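Long-range contact in putative sugar ABC transport system, substrate-binding protein (Bordetella parapertussis, PDB 5IX8), which probably binds a sugar as the substrate-binding component of an ABC transporter: residues A[107-121]-A[282-294]. Numbering follows the deposited sequence.
Sequences IPVNSDKIAFGVLQD and RSVPYPHFNVPIT. With SO4 (sulfate ion), chain G.
Gly117 to Leu119 and His288 to Asn290 pair as parallel strands, the last two in the six-stranded parallel sheet of one lobe of a periplasmic binding protein fold. Strand 288-290 lies at the sheet edge. Four backbone bonds join the pair, the straightest from Leu119 N to Phe289 O (2.8 Å, 173°).

Tyr286 reaches from just before its strand in among residues 108 to 114. Its CG lies between the backbone N and the carbonyl carbon (chi1 40°), a turn that brings the ring against Ile114. CB sits 3.7 Å from Ile114 O. The ring then lays one face on Ile114, whose CG2 forms a CH-pi contact 3.6 Å from the ring centroid. CD1 passes Gly117 N, and CE1 passes Gly117 CA. At the ring edge CD2 meets Ser111 O and CE2 meets Val109 O. At the tip, Tyr286 OH accepts from Val109 N (3.0 Å, 157°). It also hydrogen-bonds Ser104 OG on strand 101-105, next to 116-119. The phenol is thus held at both face and tip.

His288 ND1 donates to Tyr286 O, with the acceptor close to the imidazole plane, which fixes the imidazole's rotation. Val284 CG1 covers the centre of one imidazole face.

Beyond the strands, the extended Gln120 side chain crosses Val291. In one of its two conformers, Gln120 NE2 donates to Val291 O at 3.2 Å, from above the carbonyl plane, and weakly to Pro292 O. In that conformer a water accepts from NE2 and from Thr294 N.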
loop_
_atom_site.group_PDB
_atom_site.type_symbol
_atom_site.label_atom_id
_atom_site.label_comp_id
_atom_site.label_asym_id
_atom_site.label_seq_id
_atom_site.Cartn_x
_atom_site.Cartn_y
_atom_site.Cartn_z
ATOM N N ILE A 107 5.375 -0.522 0.122
ATOM C CA ILE A 107 5.536 0.350 -1.045
ATOM C C ILE A 107 7.013 0.455 -1.400
ATOM O O ILE A 107 7.892 0.289 -0.544
ATOM C CB ILE A 107 4.964 1.752 -0.773
ATOM C CG1 ILE A 107 5.355 2.199 0.654
ATOM C CG2 ILE A 107 3.429 1.721 -0.942
ATOM C CD1 ILE A 107 5.314 3.699 0.835
ATOM N N PRO A 108 7.316 0.728 -2.682
ATOM C CA PRO A 108 8.720 0.771 -3.120
ATOM C C PRO A 108 9.493 1.938 -2.505
ATOM O O PRO A 108 8.945 3.019 -2.259
ATOM C CB PRO A 108 8.620 0.983 -4.635
ATOM C CG PRO A 108 7.243 0.690 -5.013
ATOM C CD PRO A 108 6.376 0.923 -3.801
ATOM N N VAL A 109 10.795 1.729 -2.293
ATOM C CA VAL A 109 11.691 2.828 -1.956
ATOM C C VAL A 109 12.883 2.797 -2.916
ATOM O O VAL A 109 13.337 1.729 -3.363
ATOM C CB VAL A 109 12.118 2.766 -0.463
ATOM C CG1 VAL A 109 12.883 1.502 -0.150
ATOM C CG2 VAL A 109 12.895 4.001 -0.038
ATOM N N ASN A 110 13.398 3.986 -3.239
ATOM C CA ASN A 110 14.454 4.130 -4.240
ATOM C C ASN A 110 15.833 3.961 -3.602
ATOM O O ASN A 110 16.616 4.907 -3.467
ATOM C CB ASN A 110 14.323 5.490 -4.906
ATOM C CG ASN A 110 15.091 5.581 -6.185
ATOM O OD1 ASN A 110 15.504 4.568 -6.766
ATOM N ND2 ASN A 110 15.316 6.806 -6.629
ATOM N N SER A 111 16.140 2.729 -3.218
ATOM C CA SER A 111 17.467 2.430 -2.684
ATOM C C SER A 111 17.806 0.986 -2.994
ATOM O O SER A 111 17.092 0.083 -2.552
ATOM C CB SER A 111 17.538 2.666 -1.172
ATOM O OG SER A 111 18.746 2.163 -0.644
ATOM N N ASP A 112 18.910 0.761 -3.719
ATOM C CA ASP A 112 19.313 -0.620 -3.991
ATOM C C ASP A 112 20.113 -1.241 -2.860
ATOM O O ASP A 112 20.652 -2.348 -3.041
ATOM C CB ASP A 112 20.087 -0.716 -5.312
ATOM C CG ASP A 112 21.384 0.083 -5.306
ATOM O OD1 ASP A 112 21.870 0.495 -4.246
ATOM O OD2 ASP A 112 21.944 0.281 -6.400
ATOM N N LYS A 113 20.201 -0.554 -1.713
ATOM C CA LYS A 113 20.864 -1.086 -0.524
ATOM C C LYS A 113 19.884 -1.706 0.479
ATOM O O LYS A 113 20.309 -2.221 1.510
ATOM C CB LYS A 113 21.702 0.015 0.129
ATOM C CG LYS A 113 22.887 0.419 -0.764
ATOM C CD LYS A 113 23.632 1.608 -0.207
ATOM C CE LYS A 113 24.700 2.146 -1.192
ATOM N NZ LYS A 113 24.113 2.645 -2.504
ATOM N N ILE A 114 18.580 -1.644 0.197
ATOM C CA ILE A 114 17.574 -2.402 0.934
ATOM C C ILE A 114 17.907 -3.880 0.871
ATOM O O ILE A 114 18.325 -4.396 -0.178
ATOM C CB ILE A 114 16.190 -2.111 0.319
ATOM C CG1 ILE A 114 15.787 -0.644 0.529
ATOM C CG2 ILE A 114 15.108 -3.096 0.811
ATOM C CD1 ILE A 114 15.385 -0.283 1.992
ATOM N N ALA A 115 17.754 -4.572 2.008
ATOM C CA ALA A 115 18.066 -6.006 2.047
ATOM C C ALA A 115 17.030 -6.817 1.279
ATOM O O ALA A 115 17.382 -7.619 0.397
ATOM C CB ALA A 115 18.175 -6.488 3.497
ATOM N N PHE A 116 15.743 -6.600 1.586
ATOM C CA PHE A 116 14.648 -7.188 0.820
ATOM C C PHE A 116 13.386 -6.419 1.164
ATOM O O PHE A 116 13.363 -5.595 2.082
ATOM C CB PHE A 116 14.449 -8.699 1.096
ATOM C CG PHE A 116 14.040 -9.011 2.515
ATOM C CD1 PHE A 116 15.003 -9.202 3.502
ATOM C CD2 PHE A 116 12.700 -9.058 2.873
ATOM C CE1 PHE A 116 14.617 -9.474 4.828
ATOM C CE2 PHE A 116 12.317 -9.366 4.169
ATOM C CZ PHE A 116 13.268 -9.550 5.155
ATOM N N GLY A 117 12.329 -6.698 0.409
ATOM C CA GLY A 117 11.054 -6.062 0.637
ATOM C C GLY A 117 9.911 -7.060 0.615
ATOM O O GLY A 117 10.027 -8.174 0.101
ATOM N N VAL A 118 8.794 -6.641 1.204
ATOM C CA VAL A 118 7.540 -7.378 1.116
ATOM C C VAL A 118 6.501 -6.346 0.756
ATOM O O VAL A 118 6.266 -5.414 1.536
ATOM C CB VAL A 118 7.157 -8.079 2.436
ATOM C CG1 VAL A 118 5.802 -8.734 2.278
ATOM C CG2 VAL A 118 8.212 -9.126 2.858
ATOM N N LEU A 119 5.902 -6.481 -0.426
ATOM C CA LEU A 119 4.944 -5.452 -0.850
ATOM C C LEU A 119 3.978 -6.079 -1.845
ATOM O O LEU A 119 3.573 -7.225 -1.652
ATOM C CB LEU A 119 5.682 -4.213 -1.391
ATOM C CG LEU A 119 6.698 -4.335 -2.546
ATOM C CD1 LEU A 119 6.798 -2.970 -3.240
ATOM C CD2 LEU A 119 8.088 -4.748 -2.086
ATOM N N GLN A 120 3.502 -5.291 -2.809
ATOM C CA GLN A 120 2.703 -5.796 -3.919
ATOM C C GLN A 120 3.136 -5.080 -5.181
ATOM O O GLN A 120 3.864 -4.084 -5.131
ATOM C CB GLN A 120 1.196 -5.592 -3.716
ATOM C CG GLN A 120 0.538 -6.554 -2.751
ATOM C CD GLN A 120 -0.973 -6.367 -2.691
ATOM O OE1 GLN A 120 -1.455 -5.259 -2.570
ATOM N NE2 GLN A 120 -1.711 -7.448 -2.799
ATOM N N ASP A 121 2.657 -5.584 -6.319
ATOM C CA ASP A 121 3.012 -5.043 -7.629
ATOM C C ASP A 121 2.066 -3.885 -7.934
ATOM O O ASP A 121 0.914 -4.098 -8.311
ATOM C CB ASP A 121 2.894 -6.149 -8.677
ATOM C CG ASP A 121 3.367 -5.735 -10.037
ATOM O OD1 ASP A 121 3.315 -4.530 -10.368
ATOM O OD2 ASP A 121 3.799 -6.639 -10.795
ATOM N N ARG A 282 12.972 -2.205 -12.020
ATOM C CA ARG A 282 13.342 -0.794 -12.152
ATOM C C ARG A 282 12.881 0.018 -10.952
ATOM O O ARG A 282 13.660 0.811 -10.394
ATOM C CB ARG A 282 12.774 -0.202 -13.438
ATOM C CG ARG A 282 13.141 1.264 -13.625
ATOM C CD ARG A 282 12.570 1.833 -14.921
ATOM N NE ARG A 282 13.192 3.139 -15.177
ATOM C CZ ARG A 282 12.770 4.286 -14.643
ATOM N NH1 ARG A 282 11.668 4.303 -13.891
ATOM N NH2 ARG A 282 13.436 5.420 -14.874
ATOM N N SER A 283 11.609 -0.140 -10.551
ATOM C CA SER A 283 11.053 0.651 -9.454
ATOM C C SER A 283 11.323 0.060 -8.084
ATOM O O SER A 283 11.205 0.785 -7.080
ATOM C CB SER A 283 9.540 0.805 -9.616
ATOM O OG SER A 283 9.266 1.593 -10.768
ATOM N N VAL A 284 11.624 -1.239 -8.016
ATOM C CA VAL A 284 11.805 -1.919 -6.733
ATOM C C VAL A 284 13.194 -2.546 -6.759
ATOM O O VAL A 284 13.330 -3.735 -7.073
ATOM C CB VAL A 284 10.699 -2.951 -6.473
ATOM C CG1 VAL A 284 10.812 -3.482 -5.053
ATOM C CG2 VAL A 284 9.335 -2.283 -6.656
ATOM N N PRO A 285 14.257 -1.795 -6.480
ATOM C CA PRO A 285 15.612 -2.254 -6.823
ATOM C C PRO A 285 16.240 -3.152 -5.774
ATOM O O PRO A 285 17.391 -2.958 -5.376
ATOM C CB PRO A 285 16.388 -0.942 -6.978
ATOM C CG PRO A 285 15.697 -0.024 -5.947
ATOM C CD PRO A 285 14.224 -0.386 -6.041
ATOM N N TYR A 286 15.504 -4.175 -5.355
ATOM C CA TYR A 286 15.962 -5.124 -4.347
ATOM C C TYR A 286 15.085 -6.360 -4.429
ATOM O O TYR A 286 13.979 -6.309 -4.980
ATOM C CB TYR A 286 15.907 -4.504 -2.920
ATOM C CG TYR A 286 14.679 -3.659 -2.668
ATOM C CD1 TYR A 286 13.473 -4.235 -2.227
ATOM C CD2 TYR A 286 14.719 -2.268 -2.858
ATOM C CE1 TYR A 286 12.345 -3.439 -2.001
ATOM C CE2 TYR A 286 13.587 -1.473 -2.637
ATOM C CZ TYR A 286 12.413 -2.054 -2.197
ATOM O OH TYR A 286 11.296 -1.244 -1.991
ATOM N N PRO A 287 15.556 -7.488 -3.912
ATOM C CA PRO A 287 14.714 -8.694 -3.882
ATOM C C PRO A 287 13.469 -8.440 -3.057
ATOM O O PRO A 287 13.534 -7.784 -2.023
ATOM C CB PRO A 287 15.608 -9.728 -3.198
ATOM C CG PRO A 287 17.006 -9.185 -3.368
ATOM C CD PRO A 287 16.865 -7.710 -3.267
ATOM N N HIS A 288 12.321 -8.942 -3.525
ATOM C CA HIS A 288 11.100 -8.574 -2.825
ATOM C C HIS A 288 10.018 -9.595 -3.115
ATOM O O HIS A 288 9.976 -10.181 -4.206
ATOM C CB HIS A 288 10.619 -7.172 -3.230
ATOM C CG HIS A 288 10.327 -7.018 -4.682
ATOM N ND1 HIS A 288 11.323 -6.868 -5.631
ATOM C CD2 HIS A 288 9.147 -6.952 -5.354
ATOM C CE1 HIS A 288 10.766 -6.746 -6.828
ATOM N NE2 HIS A 288 9.451 -6.807 -6.692
ATOM N N PHE A 289 9.151 -9.812 -2.121
ATOM C CA PHE A 289 7.977 -10.655 -2.305
ATOM C C PHE A 289 6.797 -9.766 -2.614
ATOM O O PHE A 289 6.572 -8.771 -1.913
ATOM C CB PHE A 289 7.663 -11.487 -1.057
ATOM C CG PHE A 289 6.468 -12.394 -1.231
ATOM C CD1 PHE A 289 6.568 -13.551 -1.999
ATOM C CD2 PHE A 289 5.240 -12.076 -0.642
ATOM C CE1 PHE A 289 5.468 -14.379 -2.179
ATOM C CE2 PHE A 289 4.124 -12.886 -0.830
ATOM C CZ PHE A 289 4.238 -14.046 -1.599
ATOM N N ASN A 290 6.026 -10.137 -3.630
ATOM C CA ASN A 290 4.790 -9.428 -3.952
ATOM C C ASN A 290 3.621 -10.298 -3.544
ATOM O O ASN A 290 3.463 -11.390 -4.093
ATOM C CB ASN A 290 4.685 -9.133 -5.451
ATOM C CG ASN A 290 5.590 -7.973 -5.907
ATOM O OD1 ASN A 290 5.723 -6.976 -5.228
ATOM N ND2 ASN A 290 6.212 -8.125 -7.071
ATOM N N VAL A 291 2.790 -9.815 -2.621
ATOM C CA VAL A 291 1.592 -10.573 -2.242
ATOM C C VAL A 291 0.627 -10.579 -3.421
ATOM O O VAL A 291 0.388 -9.526 -4.017
ATOM C CB VAL A 291 0.929 -9.966 -1.007
ATOM C CG1 VAL A 291 -0.333 -10.775 -0.668
ATOM C CG2 VAL A 291 1.893 -9.932 0.204
ATOM N N PRO A 292 0.044 -11.713 -3.789
ATOM C CA PRO A 292 -0.857 -11.714 -4.947
ATOM C C PRO A 292 -2.035 -10.772 -4.747
ATOM O O PRO A 292 -2.489 -10.524 -3.625
ATOM C CB PRO A 292 -1.307 -13.177 -5.048
ATOM C CG PRO A 292 -0.148 -13.949 -4.503
ATOM C CD PRO A 292 0.475 -13.077 -3.420
ATOM N N ILE A 293 -2.505 -10.212 -5.858
ATOM C CA ILE A 293 -3.525 -9.170 -5.851
ATOM C C ILE A 293 -4.893 -9.799 -6.054
ATOM O O ILE A 293 -5.067 -10.654 -6.934
ATOM C CB ILE A 293 -3.244 -8.134 -6.942
ATOM C CG1 ILE A 293 -1.951 -7.399 -6.598
ATOM C CG2 ILE A 293 -4.424 -7.160 -7.068
ATOM C CD1 ILE A 293 -1.305 -6.801 -7.794
ATOM N N THR A 294 -5.855 -9.381 -5.242
ATOM C CA THR A 294 -7.265 -9.700 -5.418
ATOM C C THR A 294 -8.060 -8.397 -5.420
ATOM O O THR A 294 -7.637 -7.385 -4.853
ATOM C CB THR A 294 -7.791 -10.642 -4.310
ATOM O OG1 THR A 294 -7.615 -10.022 -3.043
ATOM C CG2 THR A 294 -7.014 -11.907 -4.275
HETATM S S SO4 G . 10.848 -3.670 -15.040
HETATM O O1 SO4 G . 11.040 -3.647 -16.497
HETATM O O2 SO4 G . 10.163 -4.904 -14.631
HETATM O O3 SO4 G . 10.046 -2.492 -14.699
HETATM O O4 SO4 G . 12.129 -3.586 -14.352
HETATM O O HOH W 1 19.462 -4.580 -4.708
HETATM O O HOH W 2 -4.403 -7.902 -2.908
HETATM O O HOH W 3 1.491 -8.286 -6.138
#